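Local coordinates for uncharacterized protein YqbN (Bacillus subtilis, PDB 3KLU), which is of unknown function but belongs to the XkdN-like phage tail assembly chaperone family, and so probably assists the building of phage-type tails, at residues P93-K98 with A124-K129; K98-A103 with V110-R115. One frame throughout, in Å; residues are numbered along the deposited sequence.

Overall arrangement
The chain first lays down strands 26-28 and 44-46, then helices 51-60 and 78-89, before strand 90-92 completes an antiparallel sheet beside 44-46. Directly after that strand comes 93-98, which contact 1 joins to helix 120-133, closing a mostly helical loop of 25 residues. Contact 2 is nested inside that loop: helix 98-103 and helix 109-116, which run roughly the same way, touch side by side across a five-residue link. The two share Lys98, and their centres lie about 10 Å apart. Helix 109-116 is common ground, since Val112 and Ala113 touch Phe95 while Ala113 also meets Trp126. Together they tie the three C-terminal helices to the end of the sheet.

Contact 1. Residues P93-K98 with A124-K129; sequences PTFKAK and ANWLNK
Phe95 and Trp126 make this contact by themselves, one aromatic ring against the other, both buried, with the centre of the contact about 5 Å from the centre of the chain. The pair is an offset edge-to-face stack: the ring planes stand at 77°, with the centroid of Phe95 5.5 Å from that of the six-membered ring of Trp126. Phe95 leads with its CE2 corner, which comes within 3.6 Å of Trp126 CZ2 and 3.9 Å of Trp126 CE2, 3.5 Å above the ring plane and offset toward the rim. With CG anti to the backbone N (chi1 167°), the Trp126 side chain leaves its helix toward the 93-98 loop and brings the benzo half under that corner. Within its own segment, Pro93 O sits 4.2 Å above one face of the Phe95 ring, over its centre.

Hydrogen bonds set each partner in place separately. A type I turn from Thr94 to Ala97, closed by Ala97 N to Thr94 O at 3.0 Å, carries Phe95 and puts Ala97 at the N-cap of the next helix. The indole NE1 is hydrogen-bonded to Thr90 OG1, which satisfies the buried N-H and limits how the ring can turn.

Apolar neighbours complete the surroundings. Phe44 meets both rings, Phe46 and Tyr123 add further aromatic contacts to Trp126, and Ala113 of helix 109-116 touches both partners. This is an aromatic cluster in the hydrophobic core of a small alpha+beta fold, where helix 120-133 packs against the three-stranded antiparallel sheet and the loop leaving its edge strand 90-92.

Contact 2. Residues K98-A103 with V110-R115; sequences KELREA and VEVAKR
Val112 reaches helix 98-103 with both of its methyl groups, one for each of two successive residues. CG1, anti to the backbone N (chi1 -178°), lies 3.7 Å from Leu100 CB, so the leucine is met at the root of its side chain. CG2 approaches Arg101 CG at 4.0 Å, a looser touch on the aliphatic start of the arginine. The CA atoms of Arg101 and Val112 are 6.4 Å apart, the nearest CA pair between 98-103 and 110-115. Val112 is buried, and Phe95 packs on its methyls as well.

Five residues link the two short consecutive helices, carrying the chain back so that both run roughly parallel and meet along a narrow apolar seam in the helical part of the fold.

Away from that seam the contact gives way to charged side chains. Arg101 bends at chi3 (-82°), and Lys98 CA lies 3.4 Å above one face of its guanidinium, offset toward the rim. NE bonds to Lys96 O and NH1 forms a salt bridge with Glu107, so the head is fastened to both loops flanking helix 98-103. On the other helix, Arg115 NE hydrogen-bonds Glu111 OE2 at 2.8 Å as part of a salt bridge, through the oxygen's anti lone pair and with the acceptor tilted 26° from the guanidinium plane. Arg115 NH1 bonds Tyr104 O in the connecting link.

Contact 1. Residues P93-K98 with A124-K129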
# COMPACT_ATOMS: atom_id res chain seq x y z
N PRO A 93 -3.85 -3.53 7.08
CA PRO A 93 -3.58 -4.97 7.01
C PRO A 93 -2.75 -5.32 5.77
O PRO A 93 -2.90 -4.68 4.75
CB PRO A 93 -4.99 -5.55 6.94
CG PRO A 93 -5.65 -4.61 5.95
CD PRO A 93 -5.12 -3.21 6.38
N THR A 94 -1.86 -6.30 5.86
CA THR A 94 -1.12 -6.67 4.66
C THR A 94 -1.89 -7.82 4.05
O THR A 94 -2.01 -8.90 4.64
CB THR A 94 0.33 -7.09 4.94
OG1 THR A 94 0.89 -7.74 3.77
CG2 THR A 94 0.39 -8.00 6.08
N PHE A 95 -2.41 -7.58 2.85
CA PHE A 95 -3.23 -8.57 2.14
C PHE A 95 -2.54 -9.83 1.67
O PHE A 95 -3.18 -10.75 1.13
CB PHE A 95 -3.95 -7.87 0.98
CG PHE A 95 -4.88 -6.82 1.45
CD1 PHE A 95 -5.82 -7.12 2.44
CD2 PHE A 95 -4.85 -5.54 0.92
CE1 PHE A 95 -6.74 -6.16 2.89
CE2 PHE A 95 -5.76 -4.54 1.35
CZ PHE A 95 -6.71 -4.86 2.34
N LYS A 96 -1.23 -9.88 1.90
CA LYS A 96 -0.45 -11.04 1.54
C LYS A 96 -0.45 -12.01 2.71
O LYS A 96 -0.05 -13.15 2.55
CB LYS A 96 0.99 -10.63 1.25
CG LYS A 96 1.13 -9.77 0.05
CD LYS A 96 2.56 -9.66 -0.30
CE LYS A 96 2.72 -8.76 -1.50
NZ LYS A 96 4.13 -8.81 -1.97
N ALA A 97 -0.90 -11.56 3.87
CA ALA A 97 -0.90 -12.42 5.06
C ALA A 97 -1.62 -13.71 4.78
O ALA A 97 -2.72 -13.72 4.22
CB ALA A 97 -1.58 -11.71 6.23
N LYS A 98 -0.98 -14.80 5.18
CA LYS A 98 -1.54 -16.12 5.01
C LYS A 98 -2.92 -16.19 5.63
O LYS A 98 -3.83 -16.79 5.07
CB LYS A 98 -0.68 -17.18 5.69
CG LYS A 98 -1.22 -18.59 5.49
CD LYS A 98 -1.48 -18.82 4.01
CE LYS A 98 -1.68 -20.29 3.66
NZ LYS A 98 -2.08 -20.45 2.21
N ALA A 124 -11.63 2.11 -3.86
CA ALA A 124 -11.08 3.16 -4.70
C ALA A 124 -10.27 4.10 -3.85
O ALA A 124 -9.21 4.55 -4.26
CB ALA A 124 -12.20 3.91 -5.42
N ASN A 125 -10.76 4.38 -2.65
CA ASN A 125 -10.08 5.29 -1.75
C ASN A 125 -8.78 4.70 -1.27
O ASN A 125 -7.80 5.41 -1.11
CB ASN A 125 -10.96 5.62 -0.53
CG ASN A 125 -12.05 6.63 -0.83
OD1 ASN A 125 -12.02 7.32 -1.85
ND2 ASN A 125 -13.02 6.74 0.07
N TRP A 126 -8.78 3.40 -1.01
CA TRP A 126 -7.56 2.75 -0.56
C TRP A 126 -6.49 2.88 -1.65
O TRP A 126 -5.34 3.25 -1.37
CB TRP A 126 -7.85 1.28 -0.29
CG TRP A 126 -6.63 0.46 -0.13
CD1 TRP A 126 -5.76 0.47 0.93
CD2 TRP A 126 -6.19 -0.58 -1.01
NE1 TRP A 126 -4.81 -0.52 0.76
CE2 TRP A 126 -5.05 -1.17 -0.42
CE3 TRP A 126 -6.66 -1.07 -2.23
CZ2 TRP A 126 -4.37 -2.24 -1.02
CZ3 TRP A 126 -5.98 -2.12 -2.83
CH2 TRP A 126 -4.84 -2.70 -2.21
N LEU A 127 -6.87 2.61 -2.89
CA LEU A 127 -5.93 2.69 -4.00
C LEU A 127 -5.33 4.05 -4.09
O LEU A 127 -4.11 4.20 -4.11
CB LEU A 127 -6.62 2.41 -5.32
CG LEU A 127 -6.73 0.93 -5.68
CD1 LEU A 127 -7.54 0.79 -6.96
CD2 LEU A 127 -5.36 0.35 -5.90
N ASN A 128 -6.18 5.07 -4.12
CA ASN A 128 -5.66 6.42 -4.23
C ASN A 128 -4.80 6.82 -3.04
O ASN A 128 -3.79 7.47 -3.21
CB ASN A 128 -6.81 7.41 -4.44
CG ASN A 128 -7.68 7.03 -5.61
OD1 ASN A 128 -7.19 6.58 -6.64
ND2 ASN A 128 -8.99 7.19 -5.45
N LYS A 129 -5.18 6.46 -1.82
CA LYS A 129 -4.33 6.86 -0.70
C LYS A 129 -2.92 6.28 -0.89
O LYS A 129 -1.93 6.94 -0.62
CB LYS A 129 -4.88 6.36 0.63
CG LYS A 129 -4.04 6.86 1.85
CD LYS A 129 -4.44 8.32 2.22
CE LYS A 129 -3.23 9.13 2.67
NZ LYS A 129 -3.64 10.48 3.17

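Contact 2. Residues K98-A103 with V110-R115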
# COMPACT_ATOMS: atom_id res chain seq x y z
N LYS A 98 -0.98 -14.80 5.18
CA LYS A 98 -1.54 -16.12 5.01
C LYS A 98 -2.92 -16.19 5.63
O LYS A 98 -3.83 -16.79 5.07
CB LYS A 98 -0.68 -17.18 5.69
CG LYS A 98 -1.22 -18.59 5.49
CD LYS A 98 -1.48 -18.82 4.01
CE LYS A 98 -1.68 -20.29 3.66
NZ LYS A 98 -2.08 -20.45 2.21
N GLU A 99 -3.08 -15.57 6.79
CA GLU A 99 -4.37 -15.63 7.47
C GLU A 99 -5.48 -15.04 6.60
O GLU A 99 -6.59 -15.57 6.55
CB GLU A 99 -4.28 -14.90 8.80
CG GLU A 99 -5.30 -15.31 9.81
CD GLU A 99 -5.17 -14.49 11.09
OE1 GLU A 99 -4.12 -13.79 11.21
OE2 GLU A 99 -6.08 -14.56 11.96
N LEU A 100 -5.17 -13.96 5.90
CA LEU A 100 -6.18 -13.35 5.04
C LEU A 100 -6.37 -14.14 3.78
O LEU A 100 -7.47 -14.23 3.27
CB LEU A 100 -5.82 -11.90 4.69
CG LEU A 100 -6.09 -10.98 5.89
CD1 LEU A 100 -5.58 -9.54 5.59
CD2 LEU A 100 -7.60 -10.99 6.24
N ARG A 101 -5.30 -14.71 3.25
CA ARG A 101 -5.44 -15.49 2.01
C ARG A 101 -6.33 -16.72 2.28
O ARG A 101 -7.19 -17.08 1.45
CB ARG A 101 -4.07 -15.91 1.48
CG ARG A 101 -3.39 -14.82 0.68
CD ARG A 101 -2.05 -15.26 0.07
NE ARG A 101 -0.98 -15.16 1.04
CZ ARG A 101 -0.26 -16.20 1.46
NH1 ARG A 101 -0.50 -17.41 0.99
NH2 ARG A 101 0.70 -16.02 2.35
N GLU A 102 -6.12 -17.33 3.45
CA GLU A 102 -6.91 -18.48 3.87
C GLU A 102 -8.36 -18.08 4.04
O GLU A 102 -9.24 -18.56 3.33
CB GLU A 102 -6.43 -19.03 5.22
CG GLU A 102 -5.05 -19.65 5.21
CD GLU A 102 -5.07 -21.15 4.95
OE1 GLU A 102 -5.37 -21.91 5.90
OE2 GLU A 102 -4.78 -21.55 3.80
N ALA A 103 -8.61 -17.18 4.99
CA ALA A 103 -9.99 -16.76 5.30
C ALA A 103 -10.84 -16.30 4.14
O ALA A 103 -12.02 -16.60 4.10
CB ALA A 103 -9.98 -15.67 6.36
N VAL A 110 -4.39 -9.08 -4.26
CA VAL A 110 -5.23 -8.01 -4.80
C VAL A 110 -6.71 -8.41 -4.67
O VAL A 110 -7.59 -7.56 -4.46
CB VAL A 110 -4.91 -7.74 -6.28
CG1 VAL A 110 -5.98 -6.82 -6.91
CG2 VAL A 110 -3.50 -7.11 -6.40
N GLU A 111 -6.98 -9.70 -4.76
CA GLU A 111 -8.37 -10.19 -4.63
C GLU A 111 -8.71 -10.14 -3.13
O GLU A 111 -9.82 -9.79 -2.74
CB GLU A 111 -8.45 -11.64 -5.18
CG GLU A 111 -9.83 -12.25 -5.32
CD GLU A 111 -10.83 -11.35 -6.01
OE1 GLU A 111 -10.49 -10.64 -7.00
OE2 GLU A 111 -11.99 -11.36 -5.55
N VAL A 112 -7.73 -10.46 -2.29
CA VAL A 112 -7.95 -10.37 -0.86
C VAL A 112 -8.40 -8.93 -0.60
O VAL A 112 -9.37 -8.70 0.11
CB VAL A 112 -6.65 -10.61 -0.01
CG1 VAL A 112 -7.04 -10.53 1.50
CG2 VAL A 112 -6.01 -11.94 -0.32
N ALA A 113 -7.69 -7.96 -1.16
CA ALA A 113 -8.07 -6.57 -0.95
C ALA A 113 -9.51 -6.29 -1.41
O ALA A 113 -10.27 -5.63 -0.69
CB ALA A 113 -7.08 -5.60 -1.68
N LYS A 114 -9.89 -6.79 -2.58
CA LYS A 114 -11.24 -6.53 -3.07
C LYS A 114 -12.31 -7.18 -2.21
O LYS A 114 -13.40 -6.64 -2.06
CB LYS A 114 -11.39 -6.99 -4.52
CG LYS A 114 -10.63 -6.09 -5.50
CD LYS A 114 -10.61 -6.77 -6.87
CE LYS A 114 -9.82 -5.98 -7.87
NZ LYS A 114 -10.27 -4.57 -7.85
N ARG A 115 -12.01 -8.33 -1.64
CA ARG A 115 -12.98 -8.95 -0.76
C ARG A 115 -13.01 -8.25 0.61
O ARG A 115 -14.06 -8.14 1.21
CB ARG A 115 -12.68 -10.45 -0.65
CG ARG A 115 -12.74 -11.09 -2.04
CD ARG A 115 -12.51 -12.58 -2.06
NE ARG A 115 -12.59 -13.06 -3.44
CZ ARG A 115 -12.37 -14.32 -3.82
NH1 ARG A 115 -12.06 -15.25 -2.93
NH2 ARG A 115 -12.51 -14.68 -5.09